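Local coordinates for putative preprotein translocase, SecG subunit (Thermus thermophilus, PDB 5AWW), which probably takes part in protein export as the small membrane subunit of the preprotein translocase, acting at an early step of translocation, at residues 10-15 and 64-69. Sequence-based numbering, arbitrary orientation.
Sequences LFYLGV and AALALV
Two side chains reach across in opposite directions: Y12 has CG anti to its backbone N (chi1 -168°), which sends the ring out to the backbone of 64-69, while L66 has CG anti to its carbonyl carbon (chi1 -79°), which carries its branch back to the backbone of 10-15. As they slide past each other, CD1 of the Y12 ring meets CB of L66 at 3.6 Å, the leucine carbon lying at the ring's edge near its plane. Farther along the ring, CE1 comes within 3.7 Å of the backbone N of A67. The single methyl of A67 leaves room for the phenol, its CB lying 3.8 Å from Y12 OH. In return, CD1 of L66 settles 3.9 Å from CA of Y12 and 4.1 Å from CG2 of V15, whose side chain crosses that of L66 obliquely; leucine is long enough to bring this one methyl across to both.

No hydrogen bond joins the segments; tyrosine suits its place by offering an apolar ring to L66 and A67 and a hydroxyl satisfied by a polar side chain of another protein chain. An alanine in place of Y12 would probably loosen the packing on L66 and A67 and would lose that intersubunit hydrogen bond. With axes 10.1 Å apart and running at 152°, the segments belong to an antiparallel pair of probably membrane-spanning helices, 3-25 and 50-72, the helical hairpin characteristic of SecG.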
ATOM      1  N   LEU C  10       7.971   8.911  32.478  1.00 33.93           N
ATOM      2  CA  LEU C  10       6.928   9.927  32.415  1.00 33.35           C
ATOM      3  C   LEU C  10       7.178  10.880  31.254  1.00 32.19           C
ATOM      4  O   LEU C  10       6.240  11.308  30.584  1.00 35.34           O
ATOM      5  CB  LEU C  10       6.841  10.705  33.729  1.00 35.95           C
ATOM      6  CG  LEU C  10       6.124  10.006  34.887  1.00 45.78           C
ATOM      7  CD1 LEU C  10       6.211  10.840  36.156  1.00 39.32           C
ATOM      8  CD2 LEU C  10       4.674   9.720  34.527  1.00 28.17           C
ATOM      9  N   PHE C  11       8.444  11.208  31.013  1.00 30.60           N
ATOM     10  CA  PHE C  11       8.785  12.053  29.876  1.00 34.35           C
ATOM     11  C   PHE C  11       8.474  11.345  28.564  1.00 40.63           C
ATOM     12  O   PHE C  11       7.953  11.954  27.634  1.00 48.26           O
ATOM     13  CB  PHE C  11      10.255  12.463  29.925  1.00 32.05           C
ATOM     14  CG  PHE C  11      10.468  13.870  30.400  1.00 45.21           C
ATOM     15  CD1 PHE C  11      10.648  14.142  31.746  1.00 46.50           C
ATOM     16  CD2 PHE C  11      10.471  14.923  29.501  1.00 58.78           C
ATOM     17  CE1 PHE C  11      10.837  15.438  32.184  1.00 46.26           C
ATOM     18  CE2 PHE C  11      10.659  16.221  29.934  1.00 43.13           C
ATOM     19  CZ  PHE C  11      10.842  16.477  31.274  1.00 45.22           C
ATOM     20  N   TYR C  12       8.791  10.056  28.506  1.00 43.04           N
ATOM     21  CA  TYR C  12       8.501   9.221  27.340  1.00 34.43           C
ATOM     22  C   TYR C  12       7.007   9.209  27.019  1.00 33.80           C
ATOM     23  O   TYR C  12       6.594   9.463  25.885  1.00 34.73           O
ATOM     24  CB  TYR C  12       9.007   7.800  27.598  1.00 37.91           C
ATOM     25  CG  TYR C  12       9.042   6.893  26.394  1.00 33.31           C
ATOM     26  CD1 TYR C  12       9.891   7.155  25.327  1.00 40.98           C
ATOM     27  CD2 TYR C  12       8.255   5.752  26.339  1.00 41.13           C
ATOM     28  CE1 TYR C  12       9.936   6.318  24.227  1.00 44.30           C
ATOM     29  CE2 TYR C  12       8.295   4.907  25.247  1.00 44.65           C
ATOM     30  CZ  TYR C  12       9.137   5.194  24.194  1.00 37.93           C
ATOM     31  OH  TYR C  12       9.178   4.357  23.106  1.00 37.60           O
ATOM     32  N   LEU C  13       6.207   8.921  28.042  1.00 27.93           N
ATOM     33  CA  LEU C  13       4.753   8.911  27.938  1.00 36.45           C
ATOM     34  C   LEU C  13       4.204  10.270  27.513  1.00 37.37           C
ATOM     35  O   LEU C  13       3.337  10.352  26.643  1.00 32.05           O
ATOM     36  CB  LEU C  13       4.137   8.491  29.277  1.00 29.14           C
ATOM     37  CG  LEU C  13       2.620   8.604  29.437  1.00 30.56           C
ATOM     38  CD1 LEU C  13       1.903   7.699  28.450  1.00 25.00           C
ATOM     39  CD2 LEU C  13       2.221   8.272  30.865  1.00 43.37           C
ATOM     40  N   GLY C  14       4.716  11.329  28.134  1.00 43.86           N
ATOM     41  CA  GLY C  14       4.280  12.680  27.831  1.00 43.85           C
ATOM     42  C   GLY C  14       4.561  13.073  26.394  1.00 37.37           C
ATOM     43  O   GLY C  14       3.696  13.619  25.711  1.00 37.73           O
ATOM     44  N   VAL C  15       5.777  12.793  25.937  1.00 32.16           N
ATOM     45  CA  VAL C  15       6.163  13.067  24.560  1.00 36.16           C
ATOM     46  C   VAL C  15       5.283  12.261  23.614  1.00 38.74           C
ATOM     47  O   VAL C  15       4.851  12.764  22.576  1.00 38.12           O
ATOM     48  CB  VAL C  15       7.654  12.737  24.304  1.00 47.43           C
ATOM     49  CG1 VAL C  15       7.969  12.778  22.811  1.00 33.52           C
ATOM     50  CG2 VAL C  15       8.552  13.704  25.062  1.00 37.70           C
ATOM     51  N   ALA C  64      12.334   9.177  19.718  1.00 37.31           N
ATOM     52  CA  ALA C  64      13.279   8.156  19.280  1.00 38.31           C
ATOM     53  C   ALA C  64      14.459   8.048  20.247  1.00 41.88           C
ATOM     54  O   ALA C  64      14.830   6.953  20.690  1.00 37.18           O
ATOM     55  CB  ALA C  64      13.771   8.467  17.879  1.00 28.38           C
ATOM     56  N   ALA C  65      15.036   9.201  20.574  1.00 39.26           N
ATOM     57  CA  ALA C  65      16.180   9.269  21.469  1.00 33.03           C
ATOM     58  C   ALA C  65      15.825   8.739  22.854  1.00 39.86           C
ATOM     59  O   ALA C  65      16.667   8.152  23.529  1.00 38.06           O
ATOM     60  CB  ALA C  65      16.695  10.697  21.560  1.00 32.09           C
ATOM     61  N   LEU C  66      14.582   8.951  23.274  1.00 34.38           N
ATOM     62  CA  LEU C  66      14.117   8.458  24.565  1.00 32.29           C
ATOM     63  C   LEU C  66      13.913   6.950  24.516  1.00 39.58           C
ATOM     64  O   LEU C  66      14.089   6.263  25.523  1.00 40.97           O
ATOM     65  CB  LEU C  66      12.820   9.156  24.985  1.00 33.51           C
ATOM     66  CG  LEU C  66      12.937  10.568  25.570  1.00 41.01           C
ATOM     67  CD1 LEU C  66      11.564  11.132  25.912  1.00 30.11           C
ATOM     68  CD2 LEU C  66      13.838  10.574  26.795  1.00 30.80           C
ATOM     69  N   ALA C  67      13.540   6.433  23.348  1.00 34.73           N
ATOM     70  CA  ALA C  67      13.433   4.988  23.172  1.00 27.89           C
ATOM     71  C   ALA C  67      14.816   4.361  23.289  1.00 35.21           C
ATOM     72  O   ALA C  67      14.988   3.308  23.916  1.00 39.96           O
ATOM     73  CB  ALA C  67      12.799   4.650  21.835  1.00 31.97           C
ATOM     74  N   LEU C  68      15.803   5.022  22.690  1.00 31.91           N
ATOM     75  CA  LEU C  68      17.184   4.566  22.788  1.00 32.88           C
ATOM     76  C   LEU C  68      17.703   4.680  24.228  1.00 43.65           C
ATOM     77  O   LEU C  68      18.464   3.828  24.691  1.00 39.62           O
ATOM     78  CB  LEU C  68      18.082   5.355  21.830  1.00 23.25           C
ATOM     79  CG  LEU C  68      17.825   5.146  20.331  1.00 35.04           C
ATOM     80  CD1 LEU C  68      18.929   5.766  19.476  1.00 17.10           C
ATOM     81  CD2 LEU C  68      17.660   3.669  20.010  1.00 26.37           C
ATOM     82  N   VAL C  69      17.280   5.725  24.934  1.00 31.38           N
ATOM     83  CA  VAL C  69      17.691   5.933  26.321  1.00 38.77           C
ATOM     84  C   VAL C  69      17.137   4.835  27.226  1.00 42.50           C
ATOM     85  O   VAL C  69      17.881   4.226  27.996  1.00 38.58           O
ATOM     86  CB  VAL C  69      17.241   7.319  26.851  1.00 39.88           C
ATOM     87  CG1 VAL C  69      17.205   7.335  28.376  1.00 36.11           C
ATOM     88  CG2 VAL C  69      18.159   8.414  26.329  1.00 30.95           C
TER